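Local coordinates for LbaCas13a H328A (C2c2) (Lachnospiraceae bacterium NK4A179, PDB 5WLH), which binds a precursor CRISPR guide RNA and, as a Cas13a (C2c2) nuclease, probably cleaves RNA targets that the guide recognises, at residues A[682-685]-A[686-690]; A[725-728]-A[729-733]; A[844-847]-A[848-852]. All coordinates share one frame; numbering follows the deposited sequence.

Contact 2 is the buried one of the three, while contacts 1 and 3 are only partly buried. Contact 3 lies within helix 843-861 and contact 2 on the last turns of helix 709-732, whereas contact 1 is the turn leading into helix 687-692. Contact 3 touches both others: Arg-851 CD packs 3.6 Å from Leu-690 CD1 of contact 1, and Leu-850 CD1 lies 3.6 Å from Tyr-728 OH of contact 2. Contacts 1 and 2 do not touch, their nearest atoms about 5 Å apart. The three differ in their RNA chemistry: a single amide-phosphate bond in contact 1, a lysine and a tyrosine on three phosphates in contact 2, and a methionine methyl near a base in contact 3.

Contact 1 of 3, residues A[682-685]-A[686-690]; sequences FVRK and NFPAL. With nucleotides of chain B.
Val-683 and Arg-684 offer their carbonyls to backbone N-H groups three residues on, which defines the tight turn between helix 678-681 and helix 687-692. Of these two backbone bonds, that from Asn-686 N to Val-683 O is weak, bent to 129°. Phe-687 N donates to Arg-684 O at 3.0 Å.

The apolar contacts gather around Phe-682. Leu-690 CD2 lies at the edge of its ring, in plane, 3.7 Å from Phe-682 CE1, and the two side chains cross at about a right angle. Phe-687 CE1 is a looser neighbour, 4.3 Å from Phe-682 CD1. Arg-851 and Leu-855 of helix 843-861 pack against both Phe-682 and Leu-690. A bend in the Arg-684 chain (chi2 46°) brings NH1 within 3.7 Å of Pro-688 CD, while NH2 bonds to Asn-718.

Val-683 and Asn-686 both meet the RNA. Val-683 CG1 is 3.5 Å from O5' of C41 of chain B. With its CG anti to the carbonyl carbon (chi1 -53°), Asn-686 directs its amide at the backbone phosphate of U42 of chain B, where ND2 donates an almost straight 2.9 Å bond to OP1.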
loop_
_atom_site.group_PDB
_atom_site.type_symbol
_atom_site.label_atom_id
_atom_site.label_comp_id
_atom_site.label_asym_id
_atom_site.label_seq_id
_atom_site.Cartn_x
_atom_site.Cartn_y
_atom_site.Cartn_z
ATOM N N PHE A 682 -21.421 2.292 -14.746
ATOM C CA PHE A 682 -22.503 3.253 -14.954
ATOM C C PHE A 682 -22.105 4.523 -14.212
ATOM O O PHE A 682 -22.387 4.686 -13.021
ATOM C CB PHE A 682 -23.836 2.693 -14.475
ATOM C CG PHE A 682 -24.347 1.594 -15.339
ATOM C CD1 PHE A 682 -25.119 1.876 -16.459
ATOM C CD2 PHE A 682 -24.011 0.282 -15.076
ATOM C CE1 PHE A 682 -25.571 0.857 -17.279
ATOM C CE2 PHE A 682 -24.467 -0.744 -15.887
ATOM C CZ PHE A 682 -25.241 -0.454 -16.993
ATOM N N VAL A 683 -21.415 5.415 -14.922
ATOM C CA VAL A 683 -20.977 6.667 -14.321
ATOM C C VAL A 683 -22.196 7.520 -14.016
ATOM O O VAL A 683 -23.045 7.740 -14.890
ATOM C CB VAL A 683 -20.001 7.391 -15.257
ATOM C CG1 VAL A 683 -19.639 8.740 -14.685
ATOM C CG2 VAL A 683 -18.763 6.540 -15.480
ATOM N N ARG A 684 -22.302 7.994 -12.770
ATOM C CA ARG A 684 -23.518 8.694 -12.363
ATOM C C ARG A 684 -23.795 9.892 -13.264
ATOM O O ARG A 684 -24.935 10.096 -13.703
ATOM C CB ARG A 684 -23.428 9.139 -10.907
ATOM C CG ARG A 684 -24.689 9.813 -10.398
ATOM C CD ARG A 684 -25.968 9.050 -10.795
ATOM N NE ARG A 684 -27.142 9.728 -10.266
ATOM C CZ ARG A 684 -27.774 10.717 -10.895
ATOM N NH1 ARG A 684 -27.346 11.137 -12.077
ATOM N NH2 ARG A 684 -28.829 11.293 -10.335
ATOM N N LYS A 685 -22.764 10.681 -13.570
ATOM C CA LYS A 685 -22.981 11.868 -14.391
ATOM C C LYS A 685 -23.591 11.521 -15.746
ATOM O O LYS A 685 -24.402 12.289 -16.273
ATOM C CB LYS A 685 -21.664 12.624 -14.567
ATOM C CG LYS A 685 -21.657 13.595 -15.732
ATOM C CD LYS A 685 -20.245 14.055 -16.076
ATOM C CE LYS A 685 -20.274 15.040 -17.242
ATOM N NZ LYS A 685 -21.339 16.068 -17.060
ATOM N N ASN A 686 -23.238 10.372 -16.322
ATOM C CA ASN A 686 -23.737 9.976 -17.636
ATOM C C ASN A 686 -25.024 9.158 -17.576
ATOM O O ASN A 686 -25.596 8.857 -18.630
ATOM C CB ASN A 686 -22.678 9.173 -18.393
ATOM C CG ASN A 686 -21.352 9.890 -18.475
ATOM O OD1 ASN A 686 -21.299 11.123 -18.408
ATOM N ND2 ASN A 686 -20.268 9.123 -18.639
ATOM N N PHE A 687 -25.490 8.818 -16.374
ATOM C CA PHE A 687 -26.584 7.856 -16.221
ATOM C C PHE A 687 -27.892 8.315 -16.864
ATOM O O PHE A 687 -28.485 7.526 -17.618
ATOM C CB PHE A 687 -26.759 7.548 -14.728
ATOM C CG PHE A 687 -27.698 6.414 -14.440
ATOM C CD1 PHE A 687 -27.416 5.135 -14.883
ATOM C CD2 PHE A 687 -28.850 6.629 -13.698
ATOM C CE1 PHE A 687 -28.274 4.095 -14.608
ATOM C CE2 PHE A 687 -29.719 5.579 -13.421
ATOM C CZ PHE A 687 -29.422 4.319 -13.878
ATOM N N PRO A 688 -28.404 9.528 -16.620
ATOM C CA PRO A 688 -29.698 9.883 -17.231
ATOM C C PRO A 688 -29.671 9.792 -18.743
ATOM O O PRO A 688 -30.577 9.201 -19.344
ATOM C CB PRO A 688 -29.933 11.314 -16.736
ATOM C CG PRO A 688 -29.169 11.371 -15.426
ATOM C CD PRO A 688 -27.923 10.601 -15.729
ATOM N N ALA A 689 -28.623 10.323 -19.374
ATOM C CA ALA A 689 -28.495 10.195 -20.822
ATOM C C ALA A 689 -28.416 8.733 -21.247
ATOM O O ALA A 689 -28.946 8.353 -22.301
ATOM C CB ALA A 689 -27.270 10.970 -21.309
ATOM N N LEU A 690 -27.770 7.887 -20.442
ATOM C CA LEU A 690 -27.607 6.498 -20.853
ATOM C C LEU A 690 -28.928 5.736 -20.805
ATOM O O LEU A 690 -29.211 4.934 -21.698
ATOM C CB LEU A 690 -26.558 5.796 -19.983
ATOM C CG LEU A 690 -26.139 4.423 -20.521
ATOM C CD1 LEU A 690 -24.630 4.261 -20.535
ATOM C CD2 LEU A 690 -26.783 3.316 -19.722
ATOM P P U B 42 -16.588 10.133 -17.522
ATOM O OP1 U B 42 -17.597 10.240 -18.612
ATOM O OP2 U B 42 -16.449 8.865 -16.771
ATOM O "O5'" U B 42 -15.162 10.467 -18.139
ATOM C "C5'" U B 42 -14.985 11.520 -19.076
ATOM C "C4'" U B 42 -13.522 11.696 -19.383
ATOM O "O4'" U B 42 -12.818 12.005 -18.149
ATOM C "C3'" U B 42 -12.811 10.454 -19.910
ATOM O "O3'" U B 42 -12.981 10.250 -21.306
ATOM C "C2'" U B 42 -11.367 10.691 -19.492
ATOM O "O2'" U B 42 -10.734 11.612 -20.365
ATOM C "C1'" U B 42 -11.556 11.370 -18.139
ATOM N N1 U B 42 -11.507 10.407 -17.013
ATOM C C2 U B 42 -10.261 9.951 -16.615
ATOM O O2 U B 42 -9.232 10.306 -17.157
ATOM N N3 U B 42 -10.253 9.069 -15.563
ATOM C C4 U B 42 -11.353 8.602 -14.876
ATOM O O4 U B 42 -11.199 7.809 -13.947
ATOM C C5 U B 42 -12.607 9.118 -15.343
ATOM C C6 U B 42 -12.640 9.981 -16.366
ATOM P P C B 41 -16.886 9.060 -11.731
ATOM O OP1 C B 41 -18.228 9.186 -11.103
ATOM O OP2 C B 41 -16.331 7.726 -12.038
ATOM O "O5'" C B 41 -16.785 9.882 -13.099
ATOM C "C5'" C B 41 -17.507 11.097 -13.292
ATOM C "C4'" C B 41 -16.751 12.086 -14.157
ATOM O "O4'" C B 41 -15.693 12.707 -13.382
ATOM C "C3'" C B 41 -16.028 11.532 -15.378
ATOM O "O3'" C B 41 -16.881 11.323 -16.491
ATOM C "C2'" C B 41 -14.976 12.599 -15.643
ATOM O "O2'" C B 41 -15.567 13.714 -16.290
ATOM C "C1'" C B 41 -14.605 13.020 -14.222
ATOM N N1 C B 41 -13.402 12.326 -13.721
ATOM C C2 C B 41 -12.160 12.728 -14.216
ATOM O O2 C B 41 -12.144 13.637 -15.051
ATOM N N3 C B 41 -11.033 12.119 -13.771
ATOM C C4 C B 41 -11.124 11.146 -12.855
ATOM N N4 C B 41 -9.996 10.558 -12.426
ATOM C C5 C B 41 -12.385 10.722 -12.334
ATOM C C6 C B 41 -13.488 11.335 -12.787
#

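Contact 2 of 3, residues A[725-728]-A[729-733]; sequences KEIY and YNAFL. With nucleotides of chain B.
Glu-726 O is gripped twice by Asn-730, by its backbone N and by its side-chain ND2, near the end of helix 709-732, where the winding widens into a pi-type turn. The ND2 bond is 2.9 Å to Glu-726 O and lies in the carbonyl plane, on a lone pair, with the oxygen also close to the Asn-730 amide plane. A water links the same two residues a second time, donating to Glu-726 OE2 and accepting from Asn-730 ND2; Tyr-665 OH also bonds to OE2. The wide turn itself is evident at Ile-727 O, which accepts from both Ala-731 N and Phe-732 N, the latter at 2.9 Å. Leu-733 N continues this five-residue spacing by bonding to Tyr-728 O.

Lys-725 and Tyr-729, one turn apart, face the RNA. With CG anti to the backbone N, the lysine chain runs alongside Tyr-729 CE2; bends at chi2 (-98°) and chi3 (-73°) then lay CD beside CE2 and bring NZ to three anionic oxygens: Glu-726 OE1 at 2.6 Å in a salt bridge, OP2 of A36 of chain B at 2.6 Å and OP2 of U35 of chain B at 2.8 Å. The carboxylate probably helps to hold the ammonium group against both phosphates. Tyr-729 OH donates to OP2 of A34 of chain B at 2.6 Å and also bonds to Phe-678 N, which together fix its direction.

An aromatic cluster backs this site. The edge of Tyr-728 points at the face of Tyr-729 in a T-shaped pair, centroids 5.0 Å apart and planes at 86°, with Tyr-728 CD2 over the centre of the Tyr-729 ring. Leu-733 CD2 makes a CH-pi contact over one face of Tyr-728. Phe-732 lies nearly parallel to Tyr-728 but slid aside, its CD2 3.5 Å from Tyr-728 CD1.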
loop_
_atom_site.group_PDB
_atom_site.type_symbol
_atom_site.label_atom_id
_atom_site.label_comp_id
_atom_site.label_asym_id
_atom_site.label_seq_id
_atom_site.Cartn_x
_atom_site.Cartn_y
_atom_site.Cartn_z
ATOM N N LYS A 725 -27.798 -0.476 -9.113
ATOM C CA LYS A 725 -26.625 -0.856 -8.332
ATOM C C LYS A 725 -26.892 -2.146 -7.567
ATOM O O LYS A 725 -26.082 -3.082 -7.595
ATOM C CB LYS A 725 -26.239 0.274 -7.373
ATOM C CG LYS A 725 -24.889 0.022 -6.658
ATOM C CD LYS A 725 -25.089 -0.568 -5.249
ATOM C CE LYS A 725 -25.622 0.477 -4.276
ATOM N NZ LYS A 725 -25.811 -0.096 -2.899
ATOM N N GLU A 726 -28.045 -2.220 -6.897
ATOM C CA GLU A 726 -28.377 -3.429 -6.162
ATOM C C GLU A 726 -28.529 -4.614 -7.105
ATOM O O GLU A 726 -28.103 -5.727 -6.782
ATOM C CB GLU A 726 -29.639 -3.207 -5.335
ATOM C CG GLU A 726 -29.438 -2.234 -4.187
ATOM C CD GLU A 726 -28.510 -2.790 -3.109
ATOM O OE1 GLU A 726 -27.517 -2.114 -2.780
ATOM O OE2 GLU A 726 -28.782 -3.889 -2.578
ATOM N N ILE A 727 -29.104 -4.390 -8.287
ATOM C CA ILE A 727 -29.233 -5.484 -9.250
ATOM C C ILE A 727 -27.869 -5.938 -9.735
ATOM O O ILE A 727 -27.612 -7.141 -9.881
ATOM C CB ILE A 727 -30.113 -5.057 -10.433
ATOM C CG1 ILE A 727 -31.540 -4.785 -9.948
ATOM C CG2 ILE A 727 -30.036 -6.114 -11.529
ATOM C CD1 ILE A 727 -32.440 -4.234 -11.041
ATOM N N TYR A 728 -26.981 -4.980 -10.003
ATOM C CA TYR A 728 -25.653 -5.291 -10.510
ATOM C C TYR A 728 -24.964 -6.289 -9.597
ATOM O O TYR A 728 -24.497 -7.343 -10.039
ATOM C CB TYR A 728 -24.843 -3.992 -10.617
ATOM C CG TYR A 728 -23.452 -4.136 -11.190
ATOM C CD1 TYR A 728 -23.252 -4.219 -12.555
ATOM C CD2 TYR A 728 -22.336 -4.179 -10.359
ATOM C CE1 TYR A 728 -21.990 -4.343 -13.085
ATOM C CE2 TYR A 728 -21.067 -4.299 -10.885
ATOM C CZ TYR A 728 -20.896 -4.376 -12.233
ATOM O OH TYR A 728 -19.639 -4.495 -12.747
ATOM N N TYR A 729 -24.958 -6.003 -8.304
ATOM C CA TYR A 729 -24.183 -6.843 -7.402
ATOM C C TYR A 729 -24.928 -8.121 -7.033
ATOM O O TYR A 729 -24.315 -9.190 -6.950
ATOM C CB TYR A 729 -23.807 -6.059 -6.144
ATOM C CG TYR A 729 -22.808 -4.959 -6.431
ATOM C CD1 TYR A 729 -21.519 -5.268 -6.868
ATOM C CD2 TYR A 729 -23.152 -3.627 -6.266
ATOM C CE1 TYR A 729 -20.596 -4.267 -7.144
ATOM C CE2 TYR A 729 -22.245 -2.629 -6.527
ATOM C CZ TYR A 729 -20.966 -2.959 -6.962
ATOM O OH TYR A 729 -20.069 -1.958 -7.235
ATOM N N ASN A 730 -26.245 -8.040 -6.837
ATOM C CA ASN A 730 -26.970 -9.125 -6.192
ATOM C C ASN A 730 -27.686 -10.067 -7.157
ATOM O O ASN A 730 -28.179 -11.119 -6.720
ATOM C CB ASN A 730 -27.968 -8.539 -5.194
ATOM C CG ASN A 730 -27.275 -7.814 -4.054
ATOM O OD1 ASN A 730 -26.757 -8.445 -3.147
ATOM N ND2 ASN A 730 -27.264 -6.486 -4.103
ATOM N N ALA A 731 -27.732 -9.744 -8.444
ATOM C CA ALA A 731 -28.373 -10.615 -9.418
ATOM C C ALA A 731 -27.547 -10.741 -10.691
ATOM O O ALA A 731 -27.364 -11.842 -11.220
ATOM C CB ALA A 731 -29.770 -10.074 -9.757
ATOM N N PHE A 732 -27.036 -9.613 -11.183
ATOM C CA PHE A 732 -26.430 -9.575 -12.507
ATOM C C PHE A 732 -25.120 -10.350 -12.553
ATOM O O PHE A 732 -24.919 -11.198 -13.427
ATOM C CB PHE A 732 -26.227 -8.114 -12.918
ATOM C CG PHE A 732 -25.287 -7.912 -14.069
ATOM C CD1 PHE A 732 -25.661 -8.239 -15.368
ATOM C CD2 PHE A 732 -24.035 -7.355 -13.859
ATOM C CE1 PHE A 732 -24.798 -8.029 -16.423
ATOM C CE2 PHE A 732 -23.172 -7.142 -14.917
ATOM C CZ PHE A 732 -23.553 -7.479 -16.199
ATOM N N LEU A 733 -24.205 -10.068 -11.625
ATOM C CA LEU A 733 -22.848 -10.579 -11.789
ATOM C C LEU A 733 -22.777 -12.103 -11.715
ATOM O O LEU A 733 -21.911 -12.702 -12.354
ATOM C CB LEU A 733 -21.916 -9.947 -10.746
ATOM C CG LEU A 733 -21.546 -8.478 -10.945
ATOM C CD1 LEU A 733 -20.775 -7.975 -9.719
ATOM C CD2 LEU A 733 -20.743 -8.275 -12.222
ATOM P P A B 34 -17.488 -2.872 -5.082
ATOM O OP1 A B 34 -17.941 -4.018 -4.244
ATOM O OP2 A B 34 -17.687 -2.888 -6.577
ATOM O "O5'" A B 34 -18.019 -1.469 -4.577
ATOM C "C5'" A B 34 -18.171 -1.195 -3.191
ATOM C "C4'" A B 34 -19.195 -0.112 -2.942
ATOM O "O4'" A B 34 -18.638 1.194 -3.274
ATOM C "C3'" A B 34 -20.499 -0.252 -3.747
ATOM O "O3'" A B 34 -21.608 0.069 -2.918
ATOM C "C2'" A B 34 -20.359 0.833 -4.817
ATOM O "O2'" A B 34 -21.582 1.347 -5.303
ATOM C "C1'" A B 34 -19.565 1.902 -4.069
ATOM N N9 A B 34 -18.880 2.850 -4.956
ATOM C C8 A B 34 -17.884 2.672 -5.879
ATOM N N7 A B 34 -17.564 3.773 -6.522
ATOM C C5 A B 34 -18.417 4.736 -6.003
ATOM C C6 A B 34 -18.594 6.108 -6.259
ATOM N N6 A B 34 -17.893 6.809 -7.156
ATOM N N1 A B 34 -19.542 6.765 -5.552
ATOM C C2 A B 34 -20.262 6.082 -4.651
ATOM N N3 A B 34 -20.185 4.792 -4.325
ATOM C C4 A B 34 -19.230 4.175 -5.040
ATOM P P U B 35 -22.105 -0.941 -1.772
ATOM O OP1 U B 35 -21.109 -2.015 -1.561
ATOM O OP2 U B 35 -23.470 -1.430 -2.087
ATOM O "O5'" U B 35 -22.180 0.023 -0.519
ATOM C "C5'" U B 35 -22.893 -0.334 0.644
ATOM C "C4'" U B 35 -22.880 0.820 1.603
ATOM O "O4'" U B 35 -21.519 1.106 1.999
ATOM C "C3'" U B 35 -23.370 2.129 1.014
ATOM O "O3'" U B 35 -24.778 2.189 1.029
ATOM C "C2'" U B 35 -22.701 3.171 1.898
ATOM O "O2'" U B 35 -23.443 3.374 3.086
ATOM C "C1'" U B 35 -21.368 2.484 2.245
ATOM N N1 U B 35 -20.265 2.996 1.404
ATOM C C2 U B 35 -19.682 4.167 1.830
ATOM O O2 U B 35 -20.013 4.741 2.851
ATOM N N3 U B 35 -18.680 4.632 1.030
ATOM C C4 U B 35 -18.230 4.070 -0.145
ATOM O O4 U B 35 -17.325 4.643 -0.753
ATOM C C5 U B 35 -18.889 2.863 -0.531
ATOM C C6 U B 35 -19.866 2.372 0.242
ATOM P P A B 36 -25.580 2.583 -0.294
ATOM O OP1 A B 36 -27.005 2.433 0.079
ATOM O OP2 A B 36 -25.033 1.888 -1.478
ATOM O "O5'" A B 36 -25.230 4.114 -0.473
ATOM C "C5'" A B 36 -25.840 4.872 -1.502
ATOM C "C4'" A B 36 -26.320 6.197 -0.976
ATOM O "O4'" A B 36 -27.320 5.991 0.058
ATOM C "C3'" A B 36 -25.259 7.073 -0.346
ATOM O "O3'" A B 36 -25.735 8.410 -0.497
ATOM C "C2'" A B 36 -25.341 6.658 1.125
ATOM O "O2'" A B 36 -24.776 7.574 2.034
ATOM C "C1'" A B 36 -26.852 6.528 1.291
ATOM N N9 A B 36 -27.326 5.621 2.329
ATOM C C8 A B 36 -26.861 4.382 2.699
ATOM N N7 A B 36 -27.598 3.810 3.623
ATOM C C5 A B 36 -28.629 4.718 3.848
ATOM C C6 A B 36 -29.747 4.707 4.706
ATOM N N6 A B 36 -30.022 3.701 5.545
ATOM N N1 A B 36 -30.577 5.778 4.678
ATOM C C2 A B 36 -30.306 6.784 3.841
ATOM N N3 A B 36 -29.292 6.902 2.986
ATOM C C4 A B 36 -28.483 5.825 3.044
HETATM O O HOH W 1 -26.716 -4.833 -1.360
#

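Contact 3 of 3, residues A[844-847]-A[848-852]. With nucleotides of chain B.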
loop_
_atom_site.group_PDB
_atom_site.type_symbol
_atom_site.label_atom_id
_atom_site.label_comp_id
_atom_site.label_asym_id
_atom_site.label_seq_id
_atom_site.Cartn_x
_atom_site.Cartn_y
_atom_site.Cartn_z
ATOM N N MET A 844 -11.419 -0.306 -20.410
ATOM C CA MET A 844 -12.595 0.234 -21.085
ATOM C C MET A 844 -13.401 -0.858 -21.753
ATOM O O MET A 844 -14.634 -0.828 -21.728
ATOM C CB MET A 844 -12.183 1.265 -22.123
ATOM C CG MET A 844 -11.893 2.566 -21.486
ATOM S SD MET A 844 -10.767 2.213 -20.134
ATOM C CE MET A 844 -9.944 3.774 -20.022
ATOM N N LEU A 845 -12.721 -1.807 -22.392
ATOM C CA LEU A 845 -13.427 -2.909 -23.024
ATOM C C LEU A 845 -14.183 -3.729 -21.992
ATOM O O LEU A 845 -15.289 -4.210 -22.259
ATOM C CB LEU A 845 -12.447 -3.778 -23.807
ATOM C CG LEU A 845 -11.989 -3.130 -25.117
ATOM C CD1 LEU A 845 -11.056 -4.044 -25.888
ATOM C CD2 LEU A 845 -13.199 -2.761 -25.952
ATOM N N LEU A 846 -13.618 -3.893 -20.798
ATOM C CA LEU A 846 -14.352 -4.616 -19.770
ATOM C C LEU A 846 -15.582 -3.829 -19.327
ATOM O O LEU A 846 -16.684 -4.382 -19.247
ATOM C CB LEU A 846 -13.434 -4.922 -18.589
ATOM C CG LEU A 846 -13.919 -5.966 -17.592
ATOM C CD1 LEU A 846 -14.311 -7.256 -18.295
ATOM C CD2 LEU A 846 -12.825 -6.216 -16.553
ATOM N N LEU A 847 -15.408 -2.531 -19.031
ATOM C CA LEU A 847 -16.537 -1.696 -18.637
ATOM C C LEU A 847 -17.614 -1.682 -19.719
ATOM O O LEU A 847 -18.812 -1.743 -19.417
ATOM C CB LEU A 847 -16.069 -0.269 -18.342
ATOM C CG LEU A 847 -15.047 -0.029 -17.226
ATOM C CD1 LEU A 847 -14.573 1.418 -17.239
ATOM C CD2 LEU A 847 -15.642 -0.357 -15.885
ATOM N N VAL A 848 -17.208 -1.612 -20.986
ATOM C CA VAL A 848 -18.189 -1.570 -22.067
ATOM C C VAL A 848 -18.969 -2.878 -22.127
ATOM O O VAL A 848 -20.204 -2.882 -22.193
ATOM C CB VAL A 848 -17.502 -1.257 -23.410
ATOM C CG1 VAL A 848 -18.454 -1.532 -24.561
ATOM C CG2 VAL A 848 -17.043 0.186 -23.440
ATOM N N ASN A 849 -18.264 -4.008 -22.082
ATOM C CA ASN A 849 -18.947 -5.286 -22.208
ATOM C C ASN A 849 -19.850 -5.554 -21.014
ATOM O O ASN A 849 -20.935 -6.124 -21.169
ATOM C CB ASN A 849 -17.939 -6.412 -22.380
ATOM C CG ASN A 849 -17.441 -6.527 -23.809
ATOM O OD1 ASN A 849 -18.041 -7.217 -24.627
ATOM N ND2 ASN A 849 -16.334 -5.862 -24.109
ATOM N N LEU A 850 -19.418 -5.147 -19.812
ATOM C CA LEU A 850 -20.283 -5.260 -18.642
ATOM C C LEU A 850 -21.511 -4.366 -18.772
ATOM O O LEU A 850 -22.626 -4.782 -18.440
ATOM C CB LEU A 850 -19.502 -4.912 -17.371
ATOM C CG LEU A 850 -18.587 -6.001 -16.797
ATOM C CD1 LEU A 850 -17.751 -5.446 -15.644
ATOM C CD2 LEU A 850 -19.374 -7.207 -16.335
ATOM N N ARG A 851 -21.319 -3.128 -19.242
ATOM C CA ARG A 851 -22.419 -2.175 -19.336
ATOM C C ARG A 851 -23.489 -2.672 -20.294
ATOM O O ARG A 851 -24.688 -2.601 -19.993
ATOM C CB ARG A 851 -21.871 -0.821 -19.784
ATOM C CG ARG A 851 -22.857 0.324 -19.793
ATOM C CD ARG A 851 -22.236 1.528 -20.506
ATOM N NE ARG A 851 -21.101 2.071 -19.759
ATOM C CZ ARG A 851 -19.845 2.091 -20.195
ATOM N NH1 ARG A 851 -19.547 1.609 -21.392
ATOM N NH2 ARG A 851 -18.886 2.597 -19.429
ATOM N N LYS A 852 -23.072 -3.227 -21.430
ATOM C CA LYS A 852 -24.036 -3.739 -22.394
ATOM C C LYS A 852 -24.677 -5.035 -21.907
ATOM O O LYS A 852 -25.892 -5.218 -22.051
ATOM C CB LYS A 852 -23.361 -3.914 -23.756
ATOM C CG LYS A 852 -22.863 -2.596 -24.359
ATOM C CD LYS A 852 -23.805 -1.417 -24.042
ATOM C CE LYS A 852 -23.144 -0.067 -24.328
ATOM N NZ LYS A 852 -23.752 1.074 -23.611
ATOM P P G B 43 -13.247 8.771 -21.891
ATOM O OP1 G B 43 -13.710 8.873 -23.293
ATOM O OP2 G B 43 -14.051 8.006 -20.903
ATOM O "O5'" G B 43 -11.803 8.105 -21.953
ATOM C "C5'" G B 43 -10.812 8.559 -22.864
ATOM C "C4'" G B 43 -9.437 8.140 -22.406
ATOM O "O4'" G B 43 -9.229 8.631 -21.050
ATOM C "C3'" G B 43 -9.214 6.634 -22.298
ATOM O "O3'" G B 43 -8.852 6.008 -23.520
ATOM C "C2'" G B 43 -8.155 6.532 -21.208
ATOM O "O2'" G B 43 -6.878 6.888 -21.720
ATOM C "C1'" G B 43 -8.611 7.635 -20.260
ATOM N N9 G B 43 -9.609 7.144 -19.282
ATOM C C8 G B 43 -10.957 7.393 -19.342
ATOM N N7 G B 43 -11.649 6.864 -18.376
ATOM C C5 G B 43 -10.704 6.209 -17.606
ATOM C C6 G B 43 -10.878 5.449 -16.418
ATOM O O6 G B 43 -11.922 5.204 -15.795
ATOM N N1 G B 43 -9.664 4.955 -15.958
ATOM C C2 G B 43 -8.450 5.165 -16.567
ATOM N N2 G B 43 -7.389 4.603 -15.969
ATOM N N3 G B 43 -8.276 5.870 -17.676
ATOM C C4 G B 43 -9.436 6.380 -18.140
#
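With CG beside the backbone N (chi1 -81°) and the amide turned crosswise (chi2 -88°), Asn-849 folds its side chain back onto Leu-845 O, one turn earlier in helix 843-861. ND2 donates to that oxygen at 2.7 Å with an N-H...O angle of 171°, while Asn-849 N reaches it at 3.0 Å from the opposite face of the carbonyl plane. A leucine in its place would probably leave Leu-845 O with the backbone bond alone and put an apolar group where the amide donates.

The regular i to i+4 ladder runs on through Val-848 N to Met-844 O (2.8 Å), Leu-850 N to Leu-846 O, and Arg-851 N to Leu-847 O. Val-848 CG2 presses on the Met-844 carbonyl, 3.1 Å from its oxygen. On another flank Leu-846 CG and Leu-850 CD1 make a loose apolar contact at 4.3 Å; Leu-846 also packs on Phe-742 and Phe-789, and Leu-850 on Pro-676.

Arg-851 bends at chi3, bringing one face of its guanidinium over Leu-847 O, offset toward the rim, and its NE bonds to Val-681 O. Met-844 CE comes 3.3 Å from C4 of G43 of chain B, although this side chain is poorly ordered.

The chemistry is consistent with a helix that may meet the guide here through apolar contact with a base, while its polar side chains Asn-849 and Arg-851 are engaged with backbone carbonyls of the protein.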